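Local atomic coordinates of nodulation fucosyltransferase NodZ (Bradyrhizobium sp., PDB entry 2HHC), a protein that belongs to the nodulation protein Z family of glycosyltransferases, built on a GT-B fold. Residues M203-R206 / K207-L211. Residues are numbered along the deposited sequence; the frame is centred on the assembly and turned at random.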
ATOM      1  N   MET A 203     -21.264 -13.174   6.229  1.00 29.10           N
ATOM      2  CA  MET A 203     -20.808 -14.109   7.264  1.00 29.77           C
ATOM      3  C   MET A 203     -19.646 -13.530   8.076  1.00 28.79           C
ATOM      4  O   MET A 203     -19.600 -13.682   9.304  1.00 29.34           O
ATOM      5  CB  MET A 203     -20.272 -15.415   6.635  0.50 30.26           C
ATOM      6  CG  MET A 203     -21.137 -16.118   5.604  0.50 30.90           C
ATOM      7  SD  MET A 203     -20.358 -17.698   5.207  0.50 35.33           S
ATOM      8  CE  MET A 203     -19.978 -17.711   3.484  0.50 35.94           C
ATOM      9  N   ALA A 204     -18.695 -12.891   7.400  1.00 30.08           N
ATOM     10  CA  ALA A 204     -17.557 -12.264   8.081  1.00 28.27           C
ATOM     11  C   ALA A 204     -18.036 -11.150   8.994  1.00 28.98           C
ATOM     12  O   ALA A 204     -17.545 -11.023  10.121  1.00 28.42           O
ATOM     13  CB  ALA A 204     -16.545 -11.737   7.084  1.00 28.86           C
ATOM     14  N   ILE A 205     -18.970 -10.313   8.518  1.00 28.12           N
ATOM     15  CA  ILE A 205     -19.484  -9.231   9.351  1.00 28.59           C
ATOM     16  C   ILE A 205     -20.215  -9.763  10.580  1.00 27.91           C
ATOM     17  O   ILE A 205     -20.017  -9.271  11.678  1.00 28.81           O
ATOM     18  CB  ILE A 205     -20.333  -8.236   8.519  1.00 28.53           C
ATOM     19  CG1 ILE A 205     -19.471  -7.501   7.472  1.00 28.35           C
ATOM     20  CG2 ILE A 205     -21.011  -7.195   9.413  1.00 28.87           C
ATOM     21  CD1 ILE A 205     -20.293  -6.749   6.468  1.00 30.00           C
ATOM     22  N   ARG A 206     -21.044 -10.791  10.403  1.00 28.20           N
ATOM     23  CA  ARG A 206     -21.739 -11.413  11.533  1.00 29.27           C
ATOM     24  C   ARG A 206     -20.716 -11.925  12.575  1.00 30.06           C
ATOM     25  O   ARG A 206     -20.915 -11.731  13.792  1.00 31.32           O
ATOM     26  CB  ARG A 206     -22.691 -12.514  11.043  1.00 28.98           C
ATOM     27  CG  ARG A 206     -23.827 -11.931  10.216  1.00 29.65           C
ATOM     28  CD  ARG A 206     -24.808 -12.922   9.625  1.00 30.12           C
ATOM     29  NE  ARG A 206     -25.788 -12.171   8.813  1.00 31.98           N
ATOM     30  CZ  ARG A 206     -26.106 -12.381   7.542  1.00 33.44           C
ATOM     31  NH1 ARG A 206     -25.655 -13.449   6.874  1.00 37.32           N
ATOM     32  NH2 ARG A 206     -26.957 -11.544   6.956  1.00 32.41           N
ATOM     33  N   LYS A 207     -19.640 -12.561  12.102  1.00 30.54           N
ATOM     34  CA  LYS A 207     -18.591 -13.088  12.983  1.00 30.80           C
ATOM     35  C   LYS A 207     -17.942 -11.973  13.758  1.00 31.18           C
ATOM     36  O   LYS A 207     -17.776 -12.064  14.988  1.00 31.81           O
ATOM     37  CB  LYS A 207     -17.565 -13.932  12.195  1.00 31.45           C
ATOM     38  CG  LYS A 207     -16.298 -14.378  13.002  1.00 31.15           C
ATOM     39  CD  LYS A 207     -15.434 -15.279  12.115  1.00 33.45           C
ATOM     40  CE  LYS A 207     -14.123 -15.727  12.778  1.00 36.16           C
ATOM     41  NZ  LYS A 207     -14.330 -16.716  13.852  1.00 37.98           N
ATOM     42  N   ALA A 208     -17.599 -10.902  13.066  1.00 29.93           N
ATOM     43  CA  ALA A 208     -16.979  -9.753  13.698  1.00 30.42           C
ATOM     44  C   ALA A 208     -17.901  -9.111  14.725  1.00 30.62           C
ATOM     45  O   ALA A 208     -17.446  -8.686  15.800  1.00 30.27           O
ATOM     46  CB  ALA A 208     -16.597  -8.712  12.636  1.00 30.33           C
ATOM     47  N   LYS A 209     -19.187  -9.021  14.401  1.00 31.49           N
ATOM     48  CA  LYS A 209     -20.150  -8.351  15.287  1.00 31.16           C
ATOM     49  C   LYS A 209     -20.465  -9.137  16.548  1.00 31.61           C
ATOM     50  O   LYS A 209     -20.935  -8.544  17.531  1.00 32.96           O
ATOM     51  CB  LYS A 209     -21.451  -8.051  14.542  1.00 31.61           C
ATOM     52  CG  LYS A 209     -21.389  -6.800  13.686  1.00 31.24           C
ATOM     53  CD  LYS A 209     -22.718  -6.460  13.018  1.00 32.58           C
ATOM     54  CE  LYS A 209     -23.645  -5.841  14.083  0.65 35.50           C
ATOM     55  NZ  LYS A 209     -25.015  -5.828  13.614  0.65 38.47           N
ATOM     56  N   ALA A 210     -20.235 -10.454  16.508  1.00 30.06           N
ATOM     57  CA  ALA A 210     -20.451 -11.343  17.660  1.00 31.00           C
ATOM     58  C   ALA A 210     -19.320 -11.277  18.712  1.00 30.69           C
ATOM     59  O   ALA A 210     -19.482 -11.802  19.827  1.00 31.93           O
ATOM     60  CB  ALA A 210     -20.601 -12.750  17.171  1.00 31.04           C
ATOM     61  N   LEU A 211     -18.178 -10.676  18.361  1.00 31.27           N
ATOM     62  CA  LEU A 211     -17.074 -10.414  19.285  1.00 31.16           C
ATOM     63  C   LEU A 211     -17.485  -9.307  20.248  1.00 31.96           C
ATOM     64  O   LEU A 211     -18.472  -8.601  20.010  1.00 32.21           O
ATOM     65  CB  LEU A 211     -15.807 -10.026  18.523  1.00 32.02           C
ATOM     66  CG  LEU A 211     -15.333 -11.081  17.518  1.00 32.68           C
ATOM     67  CD1 LEU A 211     -14.124 -10.631  16.742  1.00 33.88           C
ATOM     68  CD2 LEU A 211     -15.075 -12.408  18.202  1.00 33.14           C
TER
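Met-203 O accepts a hydrogen bond from Lys-207 N (3.0 Å), the first of four i-to-i+4 backbone bonds that run down the last turns of helix 192-209. Ala-204 O takes the next, from Ala-208 N at 2.9 Å, with an N-H...O angle of 163°. The two alanine methyls face the sheet and rest on Ile-281 of strand 279-283.

Ile-205 makes the one side-chain pair of the contact. Its carbonyl O is bonded to Lys-209 N at 2.9 Å. Its CG2 lies anti to the backbone N and, in one of the two conformers of Lys-209, meets CD of that lysine at 4.1 Å, where the two side chains cross at a slant. In this conformer the lysine chain first passes beyond the same oxygen, with CG 3.5 Å from Ile-205 O, and then bends at chi3 (76°). Phe-236 touches both side chains.

At Arg-206 the pattern weakens. Its O is 3.1 Å from Ala-210 N, and this bond is weak, with an angle of 134°. The CB of Ala-210 sits 3.5 Å from the same oxygen. A weak bond from Leu-211 N to Ala-208 O follows, and Tyr-213 OH also bonds to that oxygen. The contact is the C-terminal end of an amphipathic alpha-helix packed on strands 279-283, 299-303 and the antiparallel edge strand 311-315 of a Rossmann-like sheet, in the C-terminal half of a GT-B fold.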